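Local coordinates for protein ribonuclease (Chelonia mydas, PDB 2ZPO) that probably cleaves single- and double-stranded RNA on the 3' side of pyrimidine nucleotides, as a secreted endonuclease of the pancreatic ribonuclease family, at residues Y4-F7 against L8-H11; H11-Y14 against P15-A18; M29-R33 against G34-P38; P20-R23 against T24-Q28; I54-I57 against C58-G62. All blocks are in the same frame, centred on the assembly; numbering follows the deposited sequence.

Interaction 1 of 5, residues Y4-F7 against L8-H11. With SO4 (sulfate ion), chain B.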
loop_
_atom_site.group_PDB
_atom_site.type_symbol
_atom_site.label_atom_id
_atom_site.label_comp_id
_atom_site.label_asym_id
_atom_site.label_seq_id
_atom_site.Cartn_x
_atom_site.Cartn_y
_atom_site.Cartn_z
ATOM N N TYR A 4 -12.431 4.349 0.382
ATOM C CA TYR A 4 -11.992 3.302 1.310
ATOM C C TYR A 4 -11.720 2.006 0.577
ATOM O O TYR A 4 -10.654 1.396 0.772
ATOM C CB TYR A 4 -13.031 3.108 2.422
ATOM C CG TYR A 4 -12.688 1.989 3.375
ATOM C CD1 TYR A 4 -11.645 2.132 4.295
ATOM C CD2 TYR A 4 -13.352 0.784 3.319
ATOM C CE1 TYR A 4 -11.316 1.081 5.168
ATOM C CE2 TYR A 4 -13.048 -0.253 4.182
ATOM C CZ TYR A 4 -12.025 -0.100 5.098
ATOM O OH TYR A 4 -11.730 -1.167 5.953
ATOM N N GLU A 5 -12.647 1.584 -0.292
ATOM C CA GLU A 5 -12.463 0.380 -1.094
ATOM C C GLU A 5 -11.209 0.484 -1.966
ATOM O O GLU A 5 -10.503 -0.494 -2.154
ATOM C CB GLU A 5 -13.688 0.094 -1.971
ATOM C CG GLU A 5 -14.850 -0.464 -1.161
ATOM C CD GLU A 5 -16.113 -0.612 -1.975
ATOM O OE1 GLU A 5 -16.302 0.185 -2.927
ATOM O OE2 GLU A 5 -16.925 -1.503 -1.620
ATOM N N LYS A 6 -10.954 1.678 -2.502
ATOM C CA LYS A 6 -9.762 1.879 -3.345
ATOM C C LYS A 6 -8.491 1.737 -2.512
ATOM O O LYS A 6 -7.501 1.183 -2.978
ATOM C CB LYS A 6 -9.795 3.244 -4.021
ATOM C CG LYS A 6 -8.526 3.553 -4.845
ATOM C CD LYS A 6 -8.748 4.758 -5.719
ATOM C CE LYS A 6 -7.493 5.049 -6.553
ATOM N NZ LYS A 6 -7.815 5.996 -7.676
ATOM N N PHE A 7 -8.549 2.209 -1.276
ATOM C CA PHE A 7 -7.403 2.065 -0.374
ATOM C C PHE A 7 -7.121 0.583 -0.084
ATOM O O PHE A 7 -5.965 0.158 -0.142
ATOM C CB PHE A 7 -7.602 2.837 0.932
ATOM C CG PHE A 7 -6.446 2.686 1.896
ATOM C CD1 PHE A 7 -6.421 1.630 2.808
ATOM C CD2 PHE A 7 -5.365 3.585 1.868
ATOM C CE1 PHE A 7 -5.342 1.477 3.696
ATOM C CE2 PHE A 7 -4.295 3.469 2.764
ATOM C CZ PHE A 7 -4.270 2.391 3.671
ATOM N N LEU A 8 -8.142 -0.198 0.258
ATOM C CA LEU A 8 -7.952 -1.631 0.451
ATOM C C LEU A 8 -7.423 -2.315 -0.814
ATOM O O LEU A 8 -6.543 -3.157 -0.739
ATOM C CB LEU A 8 -9.269 -2.304 0.871
ATOM C CG LEU A 8 -9.925 -1.808 2.152
ATOM C CD1 LEU A 8 -11.074 -2.761 2.473
ATOM C CD2 LEU A 8 -8.978 -1.717 3.318
ATOM N N ARG A 9 -7.982 -1.954 -1.972
ATOM C CA ARG A 9 -7.593 -2.619 -3.213
ATOM C C ARG A 9 -6.130 -2.366 -3.533
ATOM O O ARG A 9 -5.402 -3.292 -3.902
ATOM C CB ARG A 9 -8.464 -2.107 -4.371
ATOM C CG ARG A 9 -8.013 -2.605 -5.756
ATOM C CD ARG A 9 -9.002 -2.210 -6.867
ATOM N NE ARG A 9 -9.287 -0.776 -6.955
ATOM C CZ ARG A 9 -8.526 0.100 -7.605
ATOM N NH1 ARG A 9 -7.428 -0.308 -8.221
ATOM N NH2 ARG A 9 -8.867 1.389 -7.634
ATOM N N GLN A 10 -5.707 -1.121 -3.370
ATOM C CA GLN A 10 -4.353 -0.696 -3.692
ATOM C C GLN A 10 -3.307 -1.086 -2.621
ATOM O O GLN A 10 -2.150 -1.386 -2.973
ATOM C CB GLN A 10 -4.293 0.813 -3.944
ATOM C CG GLN A 10 -4.996 1.249 -5.242
ATOM C CD GLN A 10 -4.661 2.650 -5.687
ATOM O OE1 GLN A 10 -4.380 2.877 -6.867
ATOM N NE2 GLN A 10 -4.713 3.599 -4.777
ATOM N N HIS A 11 -3.717 -1.120 -1.344
ATOM C CA HIS A 11 -2.716 -1.129 -0.247
ATOM C C HIS A 11 -2.826 -2.208 0.831
ATOM O O HIS A 11 -1.967 -2.261 1.727
ATOM C CB HIS A 11 -2.664 0.246 0.429
ATOM C CG HIS A 11 -2.293 1.365 -0.494
ATOM N ND1 HIS A 11 -1.047 1.473 -1.083
ATOM C CD2 HIS A 11 -3.019 2.408 -0.957
ATOM C CE1 HIS A 11 -1.017 2.550 -1.852
ATOM N NE2 HIS A 11 -2.201 3.141 -1.785
HETATM S S SO4 B . -2.890 6.456 -2.912
HETATM O O1 SO4 B . -2.639 5.286 -3.749
HETATM O O2 SO4 B . -2.305 7.662 -3.498
HETATM O O3 SO4 B . -4.342 6.688 -2.725
HETATM O O4 SO4 B . -2.239 6.267 -1.630
#
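L8 lies against the ring of Y4 one helical turn earlier: its CG sits over one face, 4.2 Å from the Y4 ring centroid, and its CD1 comes to 3.6 Å from Y4 CE2 on the rim. With the Y4 CG turned anti to the backbone N (chi1 177°), the ring lies along the helix toward L8. With the ring cut back to a methyl, as in an alanine at this position, L8 CG would probably lose the face beneath it and its methyls the outer ring atoms, opening a gap toward helix 51-55. One turn on, H11 CB is set almost centrally over the F7 ring, 4.2 Å from its centroid, while the F7 and H11 rings themselves meet obliquely, with planes 47° apart. Backbone bonds from L8, R9, Q10 and H11 N to the carbonyls four residues back hold these pairs in step. The imidazole then reaches the bound sulfate: H11 NE2 donates to its O1 at 2.9 Å, with O1 at the ring edge and in plane, and weakly to O4. H11 ND1 is fixed on T45 O, so both ring nitrogens are engaged at what is, by similarity, the proton acceptor of the active site. K6, probably a substrate-binding residue, runs extended beside Q10. The helix 3-11 thus presents Y4, F7 and L8 to helix 51-55, Y4 and F7 to P112 of strand 111-118, and H11 to strand 43-47.

Interaction 2 of 5, residues H11-Y14 against P15-A18. With SO4 (sulfate ion), chain B.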
loop_
_atom_site.group_PDB
_atom_site.type_symbol
_atom_site.label_atom_id
_atom_site.label_comp_id
_atom_site.label_asym_id
_atom_site.label_seq_id
_atom_site.Cartn_x
_atom_site.Cartn_y
_atom_site.Cartn_z
ATOM N N HIS A 11 -3.717 -1.120 -1.344
ATOM C CA HIS A 11 -2.716 -1.129 -0.247
ATOM C C HIS A 11 -2.826 -2.208 0.831
ATOM O O HIS A 11 -1.967 -2.261 1.727
ATOM C CB HIS A 11 -2.664 0.246 0.429
ATOM C CG HIS A 11 -2.293 1.365 -0.494
ATOM N ND1 HIS A 11 -1.047 1.473 -1.083
ATOM C CD2 HIS A 11 -3.019 2.408 -0.957
ATOM C CE1 HIS A 11 -1.017 2.550 -1.852
ATOM N NE2 HIS A 11 -2.201 3.141 -1.785
ATOM N N VAL A 12 -3.859 -3.044 0.792
ATOM C CA VAL A 12 -4.040 -4.050 1.838
ATOM C C VAL A 12 -3.947 -5.466 1.233
ATOM O O VAL A 12 -4.738 -5.838 0.346
ATOM C CB VAL A 12 -5.359 -3.839 2.643
ATOM C CG1 VAL A 12 -5.527 -4.941 3.689
ATOM C CG2 VAL A 12 -5.392 -2.445 3.296
ATOM N N ASP A 13 -2.978 -6.246 1.708
ATOM C CA ASP A 13 -2.841 -7.634 1.272
ATOM C C ASP A 13 -2.603 -8.471 2.505
ATOM O O ASP A 13 -1.473 -8.602 2.967
ATOM C CB ASP A 13 -1.703 -7.796 0.277
ATOM C CG ASP A 13 -1.522 -9.240 -0.170
ATOM O OD1 ASP A 13 -2.554 -9.928 -0.335
ATOM O OD2 ASP A 13 -0.360 -9.660 -0.354
ATOM N N TYR A 14 -3.693 -9.008 3.046
ATOM C CA TYR A 14 -3.614 -9.730 4.301
ATOM C C TYR A 14 -4.599 -10.913 4.351
ATOM O O TYR A 14 -5.787 -10.700 4.142
ATOM C CB TYR A 14 -3.895 -8.774 5.468
ATOM C CG TYR A 14 -3.971 -9.540 6.759
ATOM C CD1 TYR A 14 -2.803 -9.925 7.424
ATOM C CD2 TYR A 14 -5.208 -9.935 7.272
ATOM C CE1 TYR A 14 -2.866 -10.676 8.591
ATOM C CE2 TYR A 14 -5.281 -10.688 8.435
ATOM C CZ TYR A 14 -4.105 -11.038 9.084
ATOM O OH TYR A 14 -4.178 -11.762 10.241
ATOM N N PRO A 15 -4.096 -12.138 4.658
ATOM C CA PRO A 15 -2.666 -12.477 4.817
ATOM C C PRO A 15 -1.910 -12.231 3.512
ATOM O O PRO A 15 -2.553 -12.158 2.449
ATOM C CB PRO A 15 -2.675 -13.988 5.148
ATOM C CG PRO A 15 -4.101 -14.278 5.590
ATOM C CD PRO A 15 -4.975 -13.307 4.882
ATOM N N ARG A 16 -0.585 -12.073 3.617
ATOM C CA ARG A 16 0.250 -11.816 2.450
ATOM C C ARG A 16 0.032 -12.899 1.401
ATOM O O ARG A 16 -0.042 -14.099 1.728
ATOM C CB ARG A 16 1.717 -11.737 2.862
ATOM C CG ARG A 16 2.603 -11.160 1.775
ATOM C CD ARG A 16 4.028 -11.011 2.243
ATOM N NE ARG A 16 4.791 -10.179 1.321
ATOM C CZ ARG A 16 5.482 -10.638 0.283
ATOM N NH1 ARG A 16 5.535 -11.948 0.026
ATOM N NH2 ARG A 16 6.141 -9.795 -0.486
ATOM N N THR A 17 -0.124 -12.472 0.152
ATOM C CA THR A 17 -0.298 -13.400 -0.963
ATOM C C THR A 17 1.025 -14.094 -1.238
ATOM O O THR A 17 2.077 -13.462 -1.268
ATOM C CB THR A 17 -0.837 -12.646 -2.201
ATOM O OG1 THR A 17 -2.148 -12.184 -1.916
ATOM C CG2 THR A 17 -0.871 -13.536 -3.462
ATOM N N ALA A 18 0.974 -15.425 -1.370
ATOM C CA ALA A 18 2.164 -16.219 -1.596
ATOM C C ALA A 18 2.705 -15.960 -3.003
ATOM O O ALA A 18 1.935 -15.719 -3.932
ATOM C CB ALA A 18 1.843 -17.718 -1.412
HETATM S S SO4 B . -2.890 6.456 -2.912
HETATM O O1 SO4 B . -2.639 5.286 -3.749
HETATM O O2 SO4 B . -2.305 7.662 -3.498
HETATM O O3 SO4 B . -4.342 6.688 -2.725
HETATM O O4 SO4 B . -2.239 6.267 -1.630
#
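D13 and T17 meet through a two-point grip: T17 OG1 donates to D13 OD1 at 2.8 Å, and T17 N donates to D13 OD2 at 2.9 Å in a nearly straight bond. Both oxygens are met on their syn sides, the hydroxyl 17° out of the carboxylate plane and the amide 28°. The D13 carboxylate swings over to T17 because its CG stands anti to the backbone N (chi1 179°), and the T17 OG1, beside its own backbone N, lies ready for the other oxygen. This is the tight part of the contact. The carboxylate is buried and gathers more partners: Y25 OH of helix 22-32 is hydrogen-bonded to OD2, and R33 NH2 makes a long, weak ion pair with OD1. Such company is likely to favour the charged form of D13.

The other half lies at the surface. Y14 and P15 are joined by a cis peptide bond, and the P15 CD rides over one face of the Y14 ring, offset toward its rim, 4.1 Å from Y14 CD2. R16 touches the carboxylate mainly through its CA, 3.6 Å from D13 OD2; in the conformer modelled its chain runs extended from CG to NE and on to T79 and a cation-pi contact with Y25.

The arrangement is an Asp side chain bridging a bend of the loop by binding both the amide and the hydroxyl of the threonine four residues on. It shapes the loop that leaves helix 3-11 just after H11 and leads, in this pancreatic ribonuclease fold, to helix 22-32.

Interaction 3 of 5, residues M29-R33 against G34-P38. Unlike the reference sequence in segment 34-38: L37 (reference Ser).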
loop_
_atom_site.group_PDB
_atom_site.type_symbol
_atom_site.label_atom_id
_atom_site.label_comp_id
_atom_site.label_asym_id
_atom_site.label_seq_id
_atom_site.Cartn_x
_atom_site.Cartn_y
_atom_site.Cartn_z
ATOM N N MET A 29 0.783 -8.754 -8.195
ATOM C CA MET A 29 -0.163 -8.021 -7.334
ATOM C C MET A 29 -0.527 -6.677 -7.973
ATOM O O MET A 29 -1.680 -6.243 -7.916
ATOM C CB MET A 29 0.421 -7.846 -5.924
ATOM C CG MET A 29 0.530 -9.120 -5.116
ATOM S SD MET A 29 -1.064 -9.898 -4.757
ATOM C CE MET A 29 -2.018 -8.522 -4.174
ATOM N N MET A 30 0.448 -6.039 -8.617
ATOM C CA MET A 30 0.176 -4.761 -9.285
ATOM C C MET A 30 -0.877 -4.952 -10.360
ATOM O O MET A 30 -1.725 -4.106 -10.545
ATOM C CB MET A 30 1.458 -4.167 -9.857
ATOM C CG MET A 30 2.430 -3.631 -8.791
ATOM S SD MET A 30 1.741 -2.383 -7.655
ATOM C CE MET A 30 1.706 -0.935 -8.710
ATOM N N GLN A 31 -0.815 -6.081 -11.049
ATOM C CA GLN A 31 -1.821 -6.377 -12.078
ATOM C C GLN A 31 -3.163 -6.792 -11.473
ATOM O O GLN A 31 -4.201 -6.232 -11.824
ATOM C CB GLN A 31 -1.331 -7.485 -13.006
ATOM C CG GLN A 31 -2.339 -7.806 -14.101
ATOM C CD GLN A 31 -1.811 -8.755 -15.150
ATOM O OE1 GLN A 31 -0.602 -8.881 -15.343
ATOM N NE2 GLN A 31 -2.722 -9.418 -15.856
ATOM N N ARG A 32 -3.123 -7.769 -10.561
ATOM C CA ARG A 32 -4.341 -8.304 -9.924
ATOM C C ARG A 32 -5.189 -7.198 -9.289
ATOM O O ARG A 32 -6.440 -7.211 -9.363
ATOM C CB ARG A 32 -3.977 -9.373 -8.870
ATOM C CG ARG A 32 -3.493 -10.708 -9.441
ATOM C CD ARG A 32 -3.020 -11.674 -8.336
ATOM N NE ARG A 32 -2.501 -12.931 -8.891
ATOM C CZ ARG A 32 -1.727 -13.785 -8.223
ATOM N NH1 ARG A 32 -1.362 -13.517 -6.969
ATOM N NH2 ARG A 32 -1.298 -14.904 -8.806
ATOM N N ARG A 33 -4.503 -6.215 -8.698
ATOM C CA ARG A 33 -5.163 -5.139 -7.971
ATOM C C ARG A 33 -5.522 -3.923 -8.829
ATOM O O ARG A 33 -5.912 -2.891 -8.300
ATOM C CB ARG A 33 -4.311 -4.724 -6.760
ATOM C CG ARG A 33 -4.122 -5.805 -5.733
ATOM C CD ARG A 33 -5.461 -6.298 -5.156
ATOM N NE ARG A 33 -5.223 -7.273 -4.084
ATOM C CZ ARG A 33 -5.094 -6.952 -2.791
ATOM N NH1 ARG A 33 -5.199 -5.691 -2.417
ATOM N NH2 ARG A 33 -4.896 -7.896 -1.881
ATOM N N GLY A 34 -5.368 -4.034 -10.147
ATOM C CA GLY A 34 -5.908 -2.995 -11.038
ATOM C C GLY A 34 -4.976 -1.825 -11.262
ATOM O O GLY A 34 -5.410 -0.756 -11.657
ATOM N N MET A 35 -3.688 -2.028 -10.997
ATOM C CA MET A 35 -2.715 -0.940 -11.027
ATOM C C MET A 35 -1.757 -0.941 -12.245
ATOM O O MET A 35 -0.773 -0.194 -12.283
ATOM C CB MET A 35 -1.963 -0.880 -9.685
ATOM C CG MET A 35 -2.804 -0.257 -8.576
ATOM S SD MET A 35 -1.913 -0.225 -6.986
ATOM C CE MET A 35 -1.964 -1.960 -6.557
ATOM N N THR A 36 -2.084 -1.741 -13.264
ATOM C CA THR A 36 -1.268 -1.745 -14.490
ATOM C C THR A 36 -2.064 -1.428 -15.763
ATOM O O THR A 36 -1.521 -1.513 -16.869
ATOM C CB THR A 36 -0.464 -3.040 -14.679
ATOM O OG1 THR A 36 -1.346 -4.141 -14.855
ATOM C CG2 THR A 36 0.429 -3.311 -13.467
ATOM N N LEU A 37 -3.331 -1.069 -15.596
ATOM C CA LEU A 37 -4.113 -0.543 -16.708
ATOM C C LEU A 37 -4.852 0.711 -16.278
ATOM O O LEU A 37 -5.329 0.785 -15.134
ATOM C CB LEU A 37 -5.098 -1.584 -17.228
ATOM C CG LEU A 37 -4.627 -2.594 -18.272
ATOM C CD1 LEU A 37 -5.798 -3.416 -18.720
ATOM C CD2 LEU A 37 -3.974 -1.913 -19.475
ATOM N N PRO A 38 -4.943 1.711 -17.178
ATOM C CA PRO A 38 -4.367 1.729 -18.535
ATOM C C PRO A 38 -2.850 1.993 -18.610
ATOM O O PRO A 38 -2.256 1.844 -19.682
ATOM C CB PRO A 38 -5.142 2.859 -19.219
ATOM C CG PRO A 38 -5.509 3.782 -18.095
ATOM C CD PRO A 38 -5.701 2.940 -16.879
HETATM O O HOH W 1 -4.140 -3.863 -13.705
#
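M35 and M30 bring two sulfur side chains together where helix 22-32 ends. M30 is bent at both chi2 and chi3, which curls its CE round to within 3.8 Å of M35 CB, while the M35 chain, bent at chi3 alone, returns its own methyl CE to M30 SD at 3.9 Å. That same methyl, M35 CE, also lies 3.6 Å from R33 CB. Shortening M35 to an alanine would probably leave M30 SD and R33 CB without the methyl that fills the space beside them and thin the packing on N44 and F46. G34, the third main contributor, does its work through the backbone. It has positive phi (86°), where a side chain would be jammed against R33 O, and it is the C-prime residue of a Schellman motif: M35 N donates to M30 O at 2.9 Å, close to the C=O axis, and G34 N to Q31 O at 3.0 Å, from above the carbonyl plane. A water carries the exit further, donating to Q31 O and accepting from T36 N. Beyond it, T36 CG2 rests 3.9 Å from M30 CB. The chemistry is divided: main-chain bonds and one water satisfy the carbonyls of M30 and Q31, and flexible methionines supply an apolar filling against strand 43-47.

Interaction 4 of 5, residues P20-R23 against T24-Q28. With SO4 (sulfate ion), chain D.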
loop_
_atom_site.group_PDB
_atom_site.type_symbol
_atom_site.label_atom_id
_atom_site.label_comp_id
_atom_site.label_asym_id
_atom_site.label_seq_id
_atom_site.Cartn_x
_atom_site.Cartn_y
_atom_site.Cartn_z
ATOM N N PRO A 20 6.807 -16.607 -5.409
ATOM C CA PRO A 20 8.164 -17.191 -5.353
ATOM C C PRO A 20 9.251 -16.232 -4.890
ATOM O O PRO A 20 10.240 -16.664 -4.285
ATOM C CB PRO A 20 8.440 -17.651 -6.796
ATOM C CG PRO A 20 7.317 -17.137 -7.636
ATOM C CD PRO A 20 6.291 -16.464 -6.782
ATOM N N ASP A 21 9.072 -14.939 -5.170
ATOM C CA ASP A 21 10.046 -13.927 -4.791
ATOM C C ASP A 21 9.350 -12.564 -4.876
ATOM O O ASP A 21 8.223 -12.483 -5.348
ATOM C CB ASP A 21 11.241 -13.985 -5.731
ATOM C CG ASP A 21 10.824 -14.029 -7.193
ATOM O OD1 ASP A 21 10.209 -13.058 -7.676
ATOM O OD2 ASP A 21 11.108 -15.038 -7.877
ATOM N N THR A 22 10.021 -11.503 -4.438
ATOM C CA THR A 22 9.338 -10.206 -4.335
ATOM C C THR A 22 9.066 -9.549 -5.690
ATOM O O THR A 22 8.050 -8.892 -5.877
ATOM C CB THR A 22 10.101 -9.252 -3.416
ATOM O OG1 THR A 22 10.447 -9.935 -2.208
ATOM C CG2 THR A 22 9.229 -8.067 -3.085
ATOM N N ARG A 23 9.952 -9.760 -6.655
ATOM C CA ARG A 23 9.765 -9.216 -7.991
ATOM C C ARG A 23 8.463 -9.802 -8.567
ATOM O O ARG A 23 7.630 -9.068 -9.109
ATOM C CB ARG A 23 10.986 -9.595 -8.839
ATOM C CG ARG A 23 10.963 -9.203 -10.275
ATOM C CD ARG A 23 12.075 -9.946 -11.043
ATOM N NE ARG A 23 11.495 -11.051 -11.823
ATOM C CZ ARG A 23 11.632 -12.357 -11.573
ATOM N NH1 ARG A 23 12.368 -12.809 -10.555
ATOM N NH2 ARG A 23 11.039 -13.229 -12.373
ATOM N N THR A 24 8.279 -11.116 -8.413
ATOM C CA THR A 24 7.092 -11.801 -8.913
ATOM C C THR A 24 5.841 -11.396 -8.112
ATOM O O THR A 24 4.778 -11.207 -8.690
ATOM C CB THR A 24 7.226 -13.348 -8.885
ATOM O OG1 THR A 24 8.415 -13.770 -9.590
ATOM C CG2 THR A 24 6.038 -13.982 -9.531
ATOM N N TYR A 25 5.974 -11.297 -6.790
ATOM C CA TYR A 25 4.901 -10.750 -5.951
ATOM C C TYR A 25 4.408 -9.430 -6.562
ATOM O O TYR A 25 3.211 -9.229 -6.805
ATOM C CB TYR A 25 5.404 -10.509 -4.527
ATOM C CG TYR A 25 4.353 -9.870 -3.655
ATOM C CD1 TYR A 25 4.234 -8.483 -3.592
ATOM C CD2 TYR A 25 3.467 -10.651 -2.913
ATOM C CE1 TYR A 25 3.267 -7.899 -2.797
ATOM C CE2 TYR A 25 2.472 -10.084 -2.113
ATOM C CZ TYR A 25 2.369 -8.700 -2.073
ATOM O OH TYR A 25 1.380 -8.133 -1.291
ATOM N N CYS A 26 5.355 -8.523 -6.784
ATOM C CA CYS A 26 5.002 -7.195 -7.291
ATOM C C CYS A 26 4.342 -7.230 -8.671
ATOM O O CYS A 26 3.328 -6.599 -8.908
ATOM C CB CYS A 26 6.236 -6.311 -7.271
ATOM S SG CYS A 26 6.683 -5.754 -5.628
ATOM N N ASN A 27 4.920 -8.018 -9.579
ATOM C CA ASN A 27 4.371 -8.132 -10.897
ATOM C C ASN A 27 2.921 -8.646 -10.881
ATOM O O ASN A 27 2.038 -8.088 -11.537
ATOM C CB ASN A 27 5.291 -9.024 -11.729
ATOM C CG ASN A 27 6.581 -8.302 -12.133
ATOM O OD1 ASN A 27 6.619 -7.056 -12.201
ATOM N ND2 ASN A 27 7.631 -9.069 -12.441
ATOM N N GLN A 28 2.686 -9.684 -10.084
ATOM C CA GLN A 28 1.359 -10.280 -9.989
ATOM C C GLN A 28 0.362 -9.350 -9.299
ATOM O O GLN A 28 -0.761 -9.165 -9.752
ATOM C CB GLN A 28 1.444 -11.614 -9.230
ATOM C CG GLN A 28 2.216 -12.674 -10.010
ATOM C CD GLN A 28 2.308 -14.041 -9.298
ATOM O OE1 GLN A 28 2.404 -14.129 -8.073
ATOM N NE2 GLN A 28 2.313 -15.111 -10.093
HETATM S S SO4 D . 13.099 -9.037 0.227
HETATM O O1 SO4 D . 12.749 -8.786 -1.177
HETATM O O2 SO4 D . 13.399 -7.771 0.933
HETATM O O3 SO4 D . 12.014 -9.775 0.861
HETATM O O4 SO4 D . 14.306 -9.877 0.276
#
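Chi1 of D21 is 48°, which tucks its CG between the backbone N and carbonyl carbon and swings the carboxylate forward over the first turn of helix 22-32; T24 answers with its OG1 beside its own backbone N (chi1 -54°). The two meet at one oxygen. D21 OD1 takes T24 OG1 at 2.7 Å, on the syn side and 30° out of the carboxylate plane, and T24 N at 2.8 Å, nearly along the C-O bond. D21 is therefore the N-cap, its charge set where the helix dipole would be expected to welcome it. The methyl of T24 turns the other way and packs on the proline before the cap, CG2 lying 3.7 Å from P20 CD. R23 folds back at chi3 to bring one face of its guanidinium over T24 OG1; its NH1 is 3.6 Å from D21 OD1, a long salt bridge of charges alone, the oxygen being well out of the guanidinium plane. Behind the cap the helix settles into regular bonds, Y25 N to D21 O at 2.9 Å, then C26 to T22 and N27 to R23. T22 OG1 donates to a bound sulfate that T98 also holds. C26 ties this turn to strand 69-83 by its disulfide to C81, and N27 OD1 accepts from Y94 N.

Interaction 5 of 5, residues I54-I57 against C58-G62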
loop_
_atom_site.group_PDB
_atom_site.type_symbol
_atom_site.label_atom_id
_atom_site.label_comp_id
_atom_site.label_asym_id
_atom_site.label_seq_id
_atom_site.Cartn_x
_atom_site.Cartn_y
_atom_site.Cartn_z
ATOM N N ILE A 54 -5.333 -1.418 10.096
ATOM C CA ILE A 54 -4.927 -0.177 9.423
ATOM C C ILE A 54 -5.882 0.959 9.737
ATOM O O ILE A 54 -5.443 2.066 10.012
ATOM C CB ILE A 54 -4.710 -0.393 7.916
ATOM C CG1 ILE A 54 -3.599 -1.454 7.712
ATOM C CG2 ILE A 54 -4.317 0.937 7.201
ATOM C CD1 ILE A 54 -3.577 -2.082 6.340
ATOM N N THR A 55 -7.181 0.684 9.787
ATOM C CA THR A 55 -8.172 1.717 10.118
ATOM C C THR A 55 -8.000 2.375 11.498
ATOM O O THR A 55 -8.289 3.576 11.684
ATOM C CB THR A 55 -9.612 1.183 9.912
ATOM O OG1 THR A 55 -9.773 0.774 8.549
ATOM C CG2 THR A 55 -10.645 2.229 10.291
ATOM N N THR A 56 -7.467 1.629 12.462
ATOM C CA THR A 56 -7.312 2.208 13.779
ATOM C C THR A 56 -6.248 3.309 13.774
ATOM O O THR A 56 -6.211 4.104 14.691
ATOM C CB THR A 56 -7.011 1.155 14.842
ATOM O OG1 THR A 56 -7.058 1.772 16.129
ATOM C CG2 THR A 56 -5.645 0.544 14.622
ATOM N N ILE A 57 -5.424 3.340 12.723
ATOM C CA ILE A 57 -4.412 4.403 12.596
ATOM C C ILE A 57 -5.106 5.770 12.556
ATOM O O ILE A 57 -4.549 6.783 13.037
ATOM C CB ILE A 57 -3.511 4.201 11.338
ATOM C CG1 ILE A 57 -2.707 2.890 11.459
ATOM C CG2 ILE A 57 -2.548 5.402 11.156
ATOM C CD1 ILE A 57 -2.108 2.436 10.189
ATOM N N CYS A 58 -6.320 5.775 12.001
ATOM C CA CYS A 58 -7.114 7.015 11.885
ATOM C C CYS A 58 -7.657 7.485 13.230
ATOM O O CYS A 58 -8.154 8.626 13.354
ATOM C CB CYS A 58 -8.245 6.839 10.866
ATOM S SG CYS A 58 -7.646 6.417 9.250
ATOM N N GLY A 59 -7.556 6.621 14.237
ATOM C CA GLY A 59 -8.053 6.914 15.580
ATOM C C GLY A 59 -7.049 6.477 16.631
ATOM O O GLY A 59 -5.883 6.884 16.591
ATOM N N PRO A 60 -7.491 5.628 17.585
ATOM C CA PRO A 60 -6.636 5.344 18.734
ATOM C C PRO A 60 -5.336 4.589 18.414
ATOM O O PRO A 60 -4.414 4.610 19.233
ATOM C CB PRO A 60 -7.547 4.535 19.669
ATOM C CG PRO A 60 -8.598 3.959 18.798
ATOM C CD PRO A 60 -8.794 4.936 17.654
ATOM N N GLY A 61 -5.274 3.954 17.238
ATOM C CA GLY A 61 -4.092 3.229 16.786
ATOM C C GLY A 61 -3.047 4.064 16.037
ATOM O O GLY A 61 -2.048 3.550 15.510
ATOM N N GLY A 62 -3.248 5.375 16.025
ATOM C CA GLY A 62 -2.259 6.260 15.409
ATOM C C GLY A 62 -2.202 7.609 16.100
ATOM O O GLY A 62 -2.849 7.832 17.133
#
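T56 O takes two amides at once, G61 N at 2.7 Å and G59 N at 2.9 Å, reaching it from opposite faces of the carbonyl plane, so the stretch of chain after the helix is wound tightly round this one oxygen. C58 N donates to T55 O at 3.0 Å, likewise from above the plane. Helix 51-55 gives way to a short 3-10 segment, and the chain then reverses in a type I beta turn from G59 to G62, closed by G62 N to G59 O. Glycine suits the place next to I57: a side chain at G62 would run into I57 O, which G62 CA already approaches at 3.3 Å in a CA-H...O contact. In the conformer modelled, the T56 hydroxyl, its OG1 anti to the backbone N (chi1 -172°), lies alongside the turn, 3.8 Å from P60 CG, and its methyl CG2 stands 3.8 Å from G61 CA. Farther out, C58 CB sits 3.4 Å from T55 O, and its sulfur is bonded to C107, tying the end of the 3-10 segment to strand 94-108. R70 NE binds I57 O from outside, while the I57 side chain packs into the sheet on I103, I105 and F76.

In the fold
Interactions 1 and 2 share H11 and follow one another along the chain, the first a helical stretch with F7 and H11 buried, the second a surface contact held by a buried carboxylate. Interactions 3, 4 and 5, like 1, are partly buried. Interactions 4 and 3 stand at the start and finish of one helix, 22-32: a charged side chain caps the beginning, whereas backbone bonds and methionines close the end. R33 links the latter to interactions 1 and 2, bonding to R9 O and V12 O; Y25 of interaction 4 reaches D13 of interaction 2. Interaction 5, about 29 Å from interaction 4 between centres, relies mainly on backbone bonds and glycines, yet its I54 packs on F7.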